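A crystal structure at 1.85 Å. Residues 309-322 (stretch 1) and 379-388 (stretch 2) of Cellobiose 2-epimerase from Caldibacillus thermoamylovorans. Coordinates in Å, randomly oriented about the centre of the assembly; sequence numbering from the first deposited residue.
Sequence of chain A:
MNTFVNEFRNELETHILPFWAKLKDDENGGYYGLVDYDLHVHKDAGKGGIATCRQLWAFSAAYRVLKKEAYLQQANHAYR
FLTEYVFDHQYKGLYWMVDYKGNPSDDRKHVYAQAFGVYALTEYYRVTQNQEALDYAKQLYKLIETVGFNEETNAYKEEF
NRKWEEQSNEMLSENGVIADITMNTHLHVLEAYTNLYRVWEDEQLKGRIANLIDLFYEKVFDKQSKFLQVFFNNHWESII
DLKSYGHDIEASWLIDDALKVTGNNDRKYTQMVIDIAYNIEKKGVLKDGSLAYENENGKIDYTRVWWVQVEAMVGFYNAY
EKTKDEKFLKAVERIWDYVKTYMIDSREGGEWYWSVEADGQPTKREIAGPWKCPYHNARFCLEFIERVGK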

# COMPACT_ATOMS: atom_id res chain seq x y z
N GLN A 309 0.25 -2.20 11.79
CA GLN A 309 -0.26 -1.40 12.89
C GLN A 309 -1.00 -0.19 12.33
O GLN A 309 -2.10 0.13 12.77
CB GLN A 309 0.85 -0.95 13.83
CG GLN A 309 1.82 -2.03 14.27
CD GLN A 309 1.15 -3.26 14.86
OE1 GLN A 309 0.27 -3.15 15.70
NE2 GLN A 309 1.50 -4.42 14.34
N VAL A 310 -0.40 0.53 11.37
CA VAL A 310 -1.04 1.75 10.92
C VAL A 310 -2.30 1.47 10.08
O VAL A 310 -3.23 2.26 10.11
CB VAL A 310 -0.09 2.68 10.13
CG1 VAL A 310 1.19 2.96 10.91
CG2 VAL A 310 0.24 2.17 8.74
N GLU A 311 -2.29 0.43 9.25
CA GLU A 311 -3.50 0.05 8.52
C GLU A 311 -4.61 -0.33 9.51
O GLU A 311 -5.77 -0.06 9.26
CB GLU A 311 -3.27 -1.08 7.52
CG GLU A 311 -2.37 -0.68 6.36
CD GLU A 311 -2.79 0.49 5.52
OE1 GLU A 311 -4.01 0.75 5.49
OE2 GLU A 311 -1.91 1.18 4.91
N ALA A 312 -4.26 -0.98 10.62
CA ALA A 312 -5.27 -1.29 11.63
C ALA A 312 -5.84 -0.00 12.23
O ALA A 312 -7.06 0.11 12.44
CB ALA A 312 -4.68 -2.20 12.68
N MET A 313 -4.99 1.00 12.48
CA MET A 313 -5.49 2.26 13.03
C MET A 313 -6.47 2.90 12.05
O MET A 313 -7.54 3.36 12.45
CB MET A 313 -4.37 3.24 13.44
CG MET A 313 -3.68 2.82 14.72
SD MET A 313 -2.36 3.91 15.31
CE MET A 313 -1.01 3.64 14.15
N VAL A 314 -6.17 2.88 10.75
CA VAL A 314 -7.05 3.53 9.80
C VAL A 314 -8.36 2.72 9.70
O VAL A 314 -9.44 3.28 9.75
CB VAL A 314 -6.41 3.78 8.42
CG1 VAL A 314 -7.40 4.40 7.44
CG2 VAL A 314 -5.17 4.66 8.56
N GLY A 315 -8.24 1.40 9.54
CA GLY A 315 -9.40 0.58 9.26
C GLY A 315 -10.33 0.57 10.47
O GLY A 315 -11.54 0.62 10.30
N PHE A 316 -9.74 0.56 11.66
CA PHE A 316 -10.52 0.58 12.89
C PHE A 316 -11.23 1.91 13.07
O PHE A 316 -12.40 1.93 13.49
CB PHE A 316 -9.67 0.17 14.08
CG PHE A 316 -9.29 -1.30 14.20
CD1 PHE A 316 -10.04 -2.33 13.62
CD2 PHE A 316 -8.20 -1.66 14.96
CE1 PHE A 316 -9.65 -3.66 13.79
CE2 PHE A 316 -7.84 -2.99 15.14
CZ PHE A 316 -8.55 -3.98 14.53
N TYR A 317 -10.58 3.02 12.70
CA TYR A 317 -11.22 4.32 12.79
C TYR A 317 -12.37 4.47 11.79
O TYR A 317 -13.41 5.05 12.09
CB TYR A 317 -10.19 5.45 12.69
CG TYR A 317 -10.88 6.77 12.98
CD1 TYR A 317 -11.26 7.11 14.28
CD2 TYR A 317 -11.23 7.63 11.95
CE1 TYR A 317 -11.91 8.30 14.55
CE2 TYR A 317 -11.91 8.80 12.21
CZ TYR A 317 -12.26 9.14 13.51
OH TYR A 317 -12.91 10.32 13.72
N ASN A 318 -12.17 3.96 10.56
CA ASN A 318 -13.23 3.91 9.57
C ASN A 318 -14.43 3.14 10.13
O ASN A 318 -15.57 3.60 10.05
CB ASN A 318 -12.75 3.24 8.27
CG ASN A 318 -13.73 3.33 7.13
OD1 ASN A 318 -14.05 4.43 6.67
ND2 ASN A 318 -14.19 2.19 6.63
N ALA A 319 -14.16 1.96 10.68
CA ALA A 319 -15.18 1.13 11.29
C ALA A 319 -15.92 1.87 12.41
O ALA A 319 -17.13 1.68 12.57
CB ALA A 319 -14.56 -0.12 11.81
N TYR A 320 -15.18 2.67 13.19
CA TYR A 320 -15.77 3.48 14.24
C TYR A 320 -16.75 4.47 13.64
O TYR A 320 -17.83 4.65 14.19
CB TYR A 320 -14.73 4.22 15.08
CG TYR A 320 -15.33 5.16 16.12
CD1 TYR A 320 -16.01 4.67 17.23
CD2 TYR A 320 -15.20 6.54 15.98
CE1 TYR A 320 -16.56 5.52 18.17
CE2 TYR A 320 -15.70 7.39 16.95
CZ TYR A 320 -16.39 6.88 18.03
OH TYR A 320 -16.89 7.74 18.98
N GLU A 321 -16.35 5.10 12.52
CA GLU A 321 -17.21 6.03 11.80
C GLU A 321 -18.52 5.35 11.38
O GLU A 321 -19.59 5.93 11.48
CB GLU A 321 -16.48 6.71 10.63
CG GLU A 321 -15.46 7.77 11.05
CD GLU A 321 -14.75 8.51 9.92
OE1 GLU A 321 -13.96 7.89 9.22
OE2 GLU A 321 -14.95 9.72 9.75
N LYS A 322 -18.48 4.09 10.94
CA LYS A 322 -19.68 3.43 10.47
C LYS A 322 -20.50 2.80 11.60
O LYS A 322 -21.69 2.55 11.42
CB LYS A 322 -19.36 2.29 9.49
CG LYS A 322 -18.57 2.70 8.27
CD LYS A 322 -18.33 1.50 7.35
CE LYS A 322 -19.10 1.48 6.07
NZ LYS A 322 -18.94 2.72 5.29
N ARG A 379 0.31 7.90 4.90
CA ARG A 379 -1.09 7.78 4.58
C ARG A 379 -1.92 7.69 5.86
O ARG A 379 -2.97 8.32 5.96
CB ARG A 379 -1.31 6.60 3.64
CG ARG A 379 -2.78 6.53 3.22
CD ARG A 379 -3.14 5.53 2.16
NE ARG A 379 -2.91 4.16 2.62
CZ ARG A 379 -3.10 3.08 1.86
NH1 ARG A 379 -3.56 3.21 0.63
NH2 ARG A 379 -2.85 1.87 2.35
N PHE A 380 -1.48 6.89 6.84
CA PHE A 380 -2.20 6.78 8.09
C PHE A 380 -2.38 8.16 8.74
O PHE A 380 -3.50 8.51 9.12
CB PHE A 380 -1.54 5.73 8.99
CG PHE A 380 -1.43 6.11 10.46
CD1 PHE A 380 -2.56 6.14 11.28
CD2 PHE A 380 -0.20 6.45 11.00
CE1 PHE A 380 -2.43 6.46 12.62
CE2 PHE A 380 -0.08 6.77 12.34
CZ PHE A 380 -1.20 6.80 13.14
N CYS A 381 -1.28 8.92 8.91
CA CYS A 381 -1.37 10.23 9.52
C CYS A 381 -2.33 11.11 8.72
O CYS A 381 -3.19 11.76 9.31
CB CYS A 381 0.01 10.88 9.60
SG CYS A 381 1.16 10.02 10.69
N LEU A 382 -2.21 11.10 7.40
CA LEU A 382 -3.03 11.94 6.52
C LEU A 382 -4.51 11.58 6.53
O LEU A 382 -5.38 12.46 6.46
CB LEU A 382 -2.45 11.89 5.11
CG LEU A 382 -1.06 12.52 4.95
CD1 LEU A 382 -0.52 12.21 3.58
CD2 LEU A 382 -1.10 14.02 5.19
N GLU A 383 -4.81 10.28 6.64
CA GLU A 383 -6.20 9.85 6.67
C GLU A 383 -6.90 10.42 7.90
O GLU A 383 -8.04 10.88 7.81
CB GLU A 383 -6.22 8.32 6.67
CG GLU A 383 -6.17 7.70 5.27
CD GLU A 383 -7.43 7.94 4.47
OE1 GLU A 383 -8.54 7.77 5.04
OE2 GLU A 383 -7.31 8.26 3.29
N PHE A 384 -6.26 10.31 9.07
CA PHE A 384 -6.83 10.87 10.30
C PHE A 384 -6.94 12.39 10.22
O PHE A 384 -7.96 12.96 10.59
CB PHE A 384 -5.98 10.50 11.50
CG PHE A 384 -6.34 9.14 12.05
CD1 PHE A 384 -7.33 9.01 13.01
CD2 PHE A 384 -5.71 7.99 11.60
CE1 PHE A 384 -7.61 7.76 13.58
CE2 PHE A 384 -6.05 6.74 12.10
CZ PHE A 384 -6.99 6.63 13.09
N ILE A 385 -5.89 13.06 9.74
CA ILE A 385 -5.98 14.50 9.57
C ILE A 385 -7.23 14.89 8.77
O ILE A 385 -7.97 15.81 9.13
CB ILE A 385 -4.68 15.02 8.95
CG1 ILE A 385 -3.50 14.93 9.94
CG2 ILE A 385 -4.89 16.45 8.44
CD1 ILE A 385 -2.11 15.01 9.31
N GLU A 386 -7.46 14.21 7.64
CA GLU A 386 -8.52 14.58 6.71
C GLU A 386 -9.87 14.14 7.27
O GLU A 386 -10.88 14.83 7.10
CB GLU A 386 -8.24 13.97 5.33
CG GLU A 386 -8.66 14.84 4.15
CD GLU A 386 -8.65 14.17 2.77
OE1 GLU A 386 -8.95 14.85 1.77
OE2 GLU A 386 -8.37 12.96 2.66
N ARG A 387 -9.94 12.97 7.93
CA ARG A 387 -11.22 12.49 8.43
C ARG A 387 -11.72 13.36 9.59
O ARG A 387 -12.93 13.60 9.68
CB ARG A 387 -11.10 11.03 8.88
CG ARG A 387 -11.08 10.04 7.72
CD ARG A 387 -10.64 8.67 8.21
NE ARG A 387 -10.39 7.76 7.08
CZ ARG A 387 -11.24 6.80 6.71
NH1 ARG A 387 -12.44 6.74 7.26
NH2 ARG A 387 -10.89 5.93 5.77
N VAL A 388 -10.80 13.78 10.47
CA VAL A 388 -11.04 14.74 11.55
C VAL A 388 -10.59 16.15 11.11
O VAL A 388 -11.24 16.74 10.21
CB VAL A 388 -10.26 14.30 12.81
CG1 VAL A 388 -10.54 15.18 14.03
CG2 VAL A 388 -10.46 12.84 13.17
O HOH W 1 -2.23 3.85 5.48

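Two helices lie side by side, running in nearly the same direction: their axes differ by 20° and approach to 9.4 Å. The backbones are nearest near the start of both stretches, where the CA atoms of V310 and F380 are 5.9 Å apart; farther along, N318 CA and R387 CA are separated by 8.9 Å. Apolar and aromatic side chains fill the space between them, with an arginine toward each end of stretch 2.

R379 comes first. Its CA-to-CB bond points sideways, but the long side chain brings the guanidinium to E311, whose CA-to-CB bond points away but whose carboxylate end comes nearer. R379 NH2 donates to E311 OE2 at 2.8 Å, nearly straight at 166°, in a salt bridge lying near the guanidinium plane, where the N-H bonds point. A water reinforces the pair, donating to E311 OE2 at 2.7 Å and accepting from R379 NE at 3.0 Å. Pairing opposite charges suits this buried site, where an unpaired charge would be costly.

F380 points toward stretch 1 where the backbones are close. F380 CB meets V310 CB at 3.6 Å, a contact that follows from the close backbones. The flexible M313 lays its methyl over one face of the ring, with CE 3.7 Å from the F380 ring centroid in a CH-pi contact, while V314 CG2 lies at the ring edge.

E383 points toward stretch 1, whereas F384 starts sideways; both help form the pocket for V314, a knob seated among F380, E383, F384 and R387. The short, branched valine fits between these larger neighbours; V314 CG1 lies 4.1 Å from E383 CG, touching the aliphatic part of the glutamate. The end of the F384 ring comes nearer to stretch 1, where F384 CZ packs 3.4 Å from Y317 CB. The two rings meet obliquely, with centroids 5.0 Å apart and planes at 42°.

R387 is the reciprocal knob, set among V314, Y317, N318 and E321. Arginine combines an aliphatic stem with a multiply donating head: R387 CD lies at the edge of the Y317 ring, 3.9 Å from Y317 CD2, while R387 NH1 donates both to N318 OD1 at 2.9 Å and to E321 OE1 at 2.7 Å, the latter a salt bridge. One turn back in its own helix, E383 OE1 accepts from R387 NE at 2.8 Å in a second salt bridge, which helps hold the guanidinium in place.

Finally, V388 adds an apolar contact, with V388 CG2 4.1 Å from Y317 CZ.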